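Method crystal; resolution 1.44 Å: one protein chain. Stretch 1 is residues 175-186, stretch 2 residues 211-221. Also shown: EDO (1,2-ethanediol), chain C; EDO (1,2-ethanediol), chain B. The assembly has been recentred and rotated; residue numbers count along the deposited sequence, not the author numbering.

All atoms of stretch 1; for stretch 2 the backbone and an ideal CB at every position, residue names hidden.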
# COMPACT_ATOMS: atom_id res chain seq x y z
N TRP A 175 -0.16 1.81 -25.51
CA TRP A 175 0.65 2.56 -24.54
C TRP A 175 0.20 4.02 -24.45
O TRP A 175 -0.27 4.59 -25.43
CB TRP A 175 2.15 2.43 -24.88
CG TRP A 175 2.66 1.02 -24.73
CD1 TRP A 175 1.98 -0.06 -24.26
CD2 TRP A 175 3.99 0.57 -25.01
NE1 TRP A 175 2.79 -1.16 -24.24
CE2 TRP A 175 4.03 -0.81 -24.70
CE3 TRP A 175 5.15 1.19 -25.51
CZ2 TRP A 175 5.19 -1.58 -24.88
CZ3 TRP A 175 6.31 0.42 -25.68
CH2 TRP A 175 6.31 -0.95 -25.37
N PRO A 176 0.29 4.61 -23.25
CA PRO A 176 -0.22 6.00 -23.09
C PRO A 176 0.59 6.99 -23.91
O PRO A 176 1.77 6.76 -24.20
CB PRO A 176 -0.05 6.27 -21.59
CG PRO A 176 1.10 5.35 -21.18
CD PRO A 176 0.88 4.10 -22.00
N ALA A 177 -0.03 8.10 -24.34
CA ALA A 177 0.70 9.10 -25.10
C ALA A 177 1.75 9.79 -24.23
O ALA A 177 2.84 10.09 -24.69
CB ALA A 177 -0.28 10.13 -25.70
N ARG A 178 1.39 10.07 -23.00
CA ARG A 178 2.25 10.82 -22.09
C ARG A 178 3.19 9.87 -21.37
O ARG A 178 2.74 8.85 -20.85
CB ARG A 178 1.41 11.55 -21.06
CG ARG A 178 2.17 12.60 -20.35
CD ARG A 178 1.83 12.55 -18.93
NE ARG A 178 1.61 13.87 -18.41
CZ ARG A 178 1.05 14.14 -17.23
NH1 ARG A 178 0.67 13.16 -16.41
NH2 ARG A 178 0.90 15.40 -16.88
N ASN A 179 4.46 10.23 -21.30
CA ASN A 179 5.49 9.40 -20.68
C ASN A 179 5.84 9.89 -19.27
O ASN A 179 6.89 10.48 -19.06
CB ASN A 179 6.72 9.37 -21.61
CG ASN A 179 7.76 8.40 -21.16
OD1 ASN A 179 7.46 7.49 -20.36
ND2 ASN A 179 8.98 8.54 -21.65
N ALA A 180 4.93 9.63 -18.33
CA ALA A 180 5.03 10.15 -16.97
C ALA A 180 5.86 9.25 -16.07
O ALA A 180 5.96 8.05 -16.30
CB ALA A 180 3.63 10.29 -16.42
N TRP A 181 6.43 9.83 -15.02
CA TRP A 181 7.08 9.04 -13.98
C TRP A 181 6.12 8.08 -13.29
O TRP A 181 4.94 8.39 -13.08
CB TRP A 181 7.66 9.98 -12.92
CG TRP A 181 8.83 10.72 -13.44
CD1 TRP A 181 8.84 12.01 -13.94
CD2 TRP A 181 10.15 10.22 -13.59
NE1 TRP A 181 10.11 12.33 -14.35
CE2 TRP A 181 10.94 11.26 -14.15
CE3 TRP A 181 10.78 9.00 -13.26
CZ2 TRP A 181 12.31 11.11 -14.42
CZ3 TRP A 181 12.15 8.85 -13.52
CH2 TRP A 181 12.90 9.90 -14.09
N THR A 182 6.63 6.89 -12.97
CA THR A 182 5.84 5.90 -12.24
C THR A 182 6.64 5.42 -11.03
O THR A 182 7.87 5.21 -11.12
CB THR A 182 5.44 4.69 -13.16
OG1 THR A 182 6.62 4.02 -13.65
CG2 THR A 182 4.58 5.15 -14.33
N ASN A 183 5.90 5.22 -9.94
CA ASN A 183 6.46 4.83 -8.64
C ASN A 183 5.71 3.60 -8.22
O ASN A 183 4.50 3.49 -8.40
CB ASN A 183 6.24 5.92 -7.62
CG ASN A 183 6.93 7.22 -8.00
OD1 ASN A 183 8.11 7.41 -7.76
ND2 ASN A 183 6.17 8.12 -8.62
N ARG A 184 6.44 2.66 -7.64
CA ARG A 184 5.82 1.36 -7.28
C ARG A 184 6.34 0.74 -5.99
O ARG A 184 7.44 1.07 -5.53
CB ARG A 184 6.03 0.31 -8.40
CG ARG A 184 7.50 -0.12 -8.53
CD ARG A 184 7.90 -0.87 -9.83
NE ARG A 184 7.28 -0.12 -10.91
CZ ARG A 184 7.61 1.11 -11.25
NH1 ARG A 184 8.73 1.67 -10.81
NH2 ARG A 184 6.84 1.76 -12.07
N ILE A 185 5.55 -0.16 -5.43
CA ILE A 185 5.97 -0.96 -4.30
C ILE A 185 5.38 -2.34 -4.54
O ILE A 185 4.22 -2.50 -4.85
CB ILE A 185 5.50 -0.32 -2.94
CG1 ILE A 185 6.05 -1.09 -1.73
CG2 ILE A 185 3.98 -0.19 -2.88
CD1 ILE A 185 7.58 -0.87 -1.47
N HIS A 186 6.20 -3.37 -4.35
CA HIS A 186 5.69 -4.72 -4.48
C HIS A 186 4.83 -5.04 -3.26
O HIS A 186 5.19 -4.68 -2.12
CB HIS A 186 6.88 -5.69 -4.52
CG HIS A 186 6.52 -7.09 -4.93
ND1 HIS A 186 5.81 -7.96 -4.11
CD2 HIS A 186 6.79 -7.77 -6.07
CE1 HIS A 186 5.66 -9.11 -4.74
NE2 HIS A 186 6.25 -9.03 -5.92
N UNK A 211 6.67 7.42 3.13
CA UNK A 211 6.36 7.05 1.76
C UNK A 211 6.88 5.61 1.58
O UNK A 211 8.04 5.29 1.88
CB UNK A 211 6.98 8.02 0.75
N UNK A 212 6.00 4.72 1.12
CA UNK A 212 6.36 3.31 0.91
C UNK A 212 6.45 3.09 -0.58
O UNK A 212 5.42 2.98 -1.26
CB UNK A 212 5.35 2.36 1.55
N UNK A 213 7.68 3.06 -1.06
CA UNK A 213 7.97 2.98 -2.50
C UNK A 213 9.35 2.38 -2.68
O UNK A 213 10.15 2.37 -1.74
CB UNK A 213 7.89 4.35 -3.17
N UNK A 214 9.63 1.84 -3.87
CA UNK A 214 10.94 1.22 -4.07
C UNK A 214 11.99 2.23 -4.51
O UNK A 214 11.73 3.42 -4.48
CB UNK A 214 10.84 0.10 -5.11
N UNK A 215 13.17 1.75 -4.87
CA UNK A 215 14.32 2.63 -5.13
C UNK A 215 14.32 3.31 -6.49
O UNK A 215 15.14 4.24 -6.69
CB UNK A 215 15.61 1.82 -4.99
N UNK A 216 13.47 2.89 -7.44
CA UNK A 216 13.67 3.36 -8.82
C UNK A 216 12.38 3.74 -9.52
O UNK A 216 11.81 2.94 -10.23
CB UNK A 216 14.38 2.28 -9.64
N UNK A 217 11.95 4.99 -9.36
CA UNK A 217 10.89 5.48 -10.24
C UNK A 217 11.41 5.47 -11.68
O UNK A 217 12.60 5.65 -11.93
CB UNK A 217 10.44 6.88 -9.83
N UNK A 218 10.51 5.30 -12.63
CA UNK A 218 10.94 5.41 -14.03
C UNK A 218 9.79 5.87 -14.88
O UNK A 218 8.62 5.71 -14.51
CB UNK A 218 11.48 4.08 -14.55
N UNK A 219 10.11 6.45 -16.03
CA UNK A 219 9.05 6.84 -16.94
C UNK A 219 8.30 5.60 -17.44
O UNK A 219 8.93 4.55 -17.66
CB UNK A 219 9.62 7.64 -18.11
N UNK A 220 7.00 5.73 -17.62
CA UNK A 220 6.15 4.57 -17.92
C UNK A 220 6.62 3.85 -19.21
O UNK A 220 6.57 2.65 -19.31
CB UNK A 220 4.69 5.01 -18.06
N UNK A 221 7.08 4.61 -20.20
CA UNK A 221 7.54 3.97 -21.42
C UNK A 221 8.79 3.16 -21.24
O UNK A 221 8.97 2.17 -21.92
CB UNK A 221 7.78 5.02 -22.50
C1 EDO C . 3.29 6.63 -10.07
O1 EDO C . 2.99 5.35 -10.56
C2 EDO C . 3.02 6.72 -8.61
O2 EDO C . 3.03 8.02 -8.11
C1 EDO B . 3.54 -0.25 -11.66
O1 EDO B . 4.66 -1.06 -11.64
C2 EDO B . 4.16 1.09 -11.85
O2 EDO B . 3.73 1.51 -13.11

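Position 211 has no atom of stretch 1 within 5.5 Å of its ideal CB, and its phi/psi of -84/127° is ordinary strand geometry. The visible atoms therefore choose little; the residue is Ile 211, which makes no contact with stretch 1.

At 212 the CB points sideways, 4.8 Å from Ile 185 CG1. An apolar side chain of moderate size would suit. Val 212 puts its CG1 3.8 Å from Ile 185 CG1.

The ideal CB of 213 lies 4.1 Å from Arg 184 O and 5.0 Å from Asn 183 CB, and phi/psi is extended at -156/160°. A small polar residue fits, though a small apolar one could too. Thr 213, with chi1 in the t well, holds OG1 3.3 Å from Arg 184 O; OG1 also donates to water 1 (2.7 Å), which in turn donates to Asn 183 OD1 (2.8 Å).

Position 214 is fixed first by its backbone: its N donates to Arg 184 O at 2.9 Å. The Arg 184 guanidinium nearby favours an acid or another acceptor. Asp 214 fits, but without a salt bridge: Arg 184 NH1 stays 4.5 Å from its OD1. Instead water 2 links them, accepting from Arg 184 NH1 (3.0 Å) and donating to Asp 214 OD2 (2.7 Å), while water 3 accepts from Arg 184 N (2.9 Å) and donates to Asp 214 OD1 (2.7 Å).

Positions 215 and 216 have no stretch 1 atom within 5.5 Å of the ideal CB, so many side chains would do. They are Asn 215, pointing away, and Gln 216, whose N donates to Asp 214 OD1 at 2.9 Å.

At 217 phi is -63°, compatible with proline, and the backbone N has no acceptor in stretch 1. The ideal CB is 3.3 Å from Thr 182 O and 4.0 Å from Trp 181 CE3, favouring something compact and apolar. Pro 217 sets CB 4.1 Å from Trp 181 CE3.

Position 218 pairs with Thr 182: its N donates to Thr 182 O (3.0 Å) and its O accepts from Thr 182 N (2.8 Å) and OG1 (2.8 Å). Proline is thus disfavoured, while an aliphatic chain is plausible. Leu 218 brings CD2 3.7 Å from Thr 182 OG1.

At 219 phi is -65° and the Trp 181 ring is close, so proline or another apolar residue suits. Pro 219 lays CG over a ring face, 4.3 Å from the centroid of the Trp 181 six-membered ring.

The N of 220 donates to Ala 180 O at 2.9 Å; the ideal CB is 3.7 Å from Thr 182 CG2, inviting a small aliphatic group. Val 220 also sets CG1 3.8 Å from Pro 176 CG.

At 221 the CB points toward stretch 1 and N donates to Asn 179 OD1 (2.9 Å). Beyond lies the free carbonyl of Pro 176, calling for a donor of sufficient reach. His 221 supplies it: NE2 donates to Pro 176 O at 2.8 Å, with an angle of 155°.

Stretch 2, residues 211-221: IVTDNQPLPVH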
# COMPACT_ATOMS: atom_id res chain seq x y z
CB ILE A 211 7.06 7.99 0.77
CG1 ILE A 211 6.40 9.37 0.88
CG2 ILE A 211 6.83 7.47 -0.69
CD1 ILE A 211 7.04 10.47 0.00
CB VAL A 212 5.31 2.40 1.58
CG1 VAL A 212 5.77 0.95 1.52
CG2 VAL A 212 5.18 2.74 3.06
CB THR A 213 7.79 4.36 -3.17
OG1 THR A 213 7.69 4.23 -4.60
CG2 THR A 213 8.93 5.31 -2.81
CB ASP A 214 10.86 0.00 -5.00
CG ASP A 214 10.76 0.37 -6.49
OD1 ASP A 214 10.99 1.53 -6.89
OD2 ASP A 214 10.53 -0.57 -7.27
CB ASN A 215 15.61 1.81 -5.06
CG ASN A 215 15.93 1.29 -3.69
OD1 ASN A 215 15.53 1.80 -2.66
ND2 ASN A 215 16.75 0.27 -3.69
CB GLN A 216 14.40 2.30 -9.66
CG GLN A 216 15.88 2.07 -9.24
CD GLN A 216 16.67 1.29 -10.26
OE1 GLN A 216 16.63 1.56 -11.44
NE2 GLN A 216 17.43 0.28 -9.79
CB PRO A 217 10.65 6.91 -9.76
CG PRO A 217 11.64 7.21 -8.70
CD PRO A 217 12.53 6.03 -8.50
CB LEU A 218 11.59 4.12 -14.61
CG LEU A 218 10.66 2.95 -14.93
CD1 LEU A 218 11.49 1.76 -15.54
CD2 LEU A 218 9.95 2.45 -13.69
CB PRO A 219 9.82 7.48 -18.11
CG PRO A 219 11.11 7.94 -17.52
CD PRO A 219 11.44 6.82 -16.53
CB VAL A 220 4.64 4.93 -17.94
CG1 VAL A 220 4.27 5.85 -19.13
CG2 VAL A 220 3.76 3.70 -17.89
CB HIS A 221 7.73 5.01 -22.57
CG HIS A 221 6.44 5.37 -23.25
ND1 HIS A 221 6.12 4.89 -24.50
CD2 HIS A 221 5.39 6.13 -22.84
CE1 HIS A 221 4.92 5.35 -24.83
NE2 HIS A 221 4.46 6.10 -23.85
O HOH W 1 9.51 5.63 -6.10
O HOH W 2 11.15 0.31 -9.79
O HOH W 3 9.23 3.41 -7.70
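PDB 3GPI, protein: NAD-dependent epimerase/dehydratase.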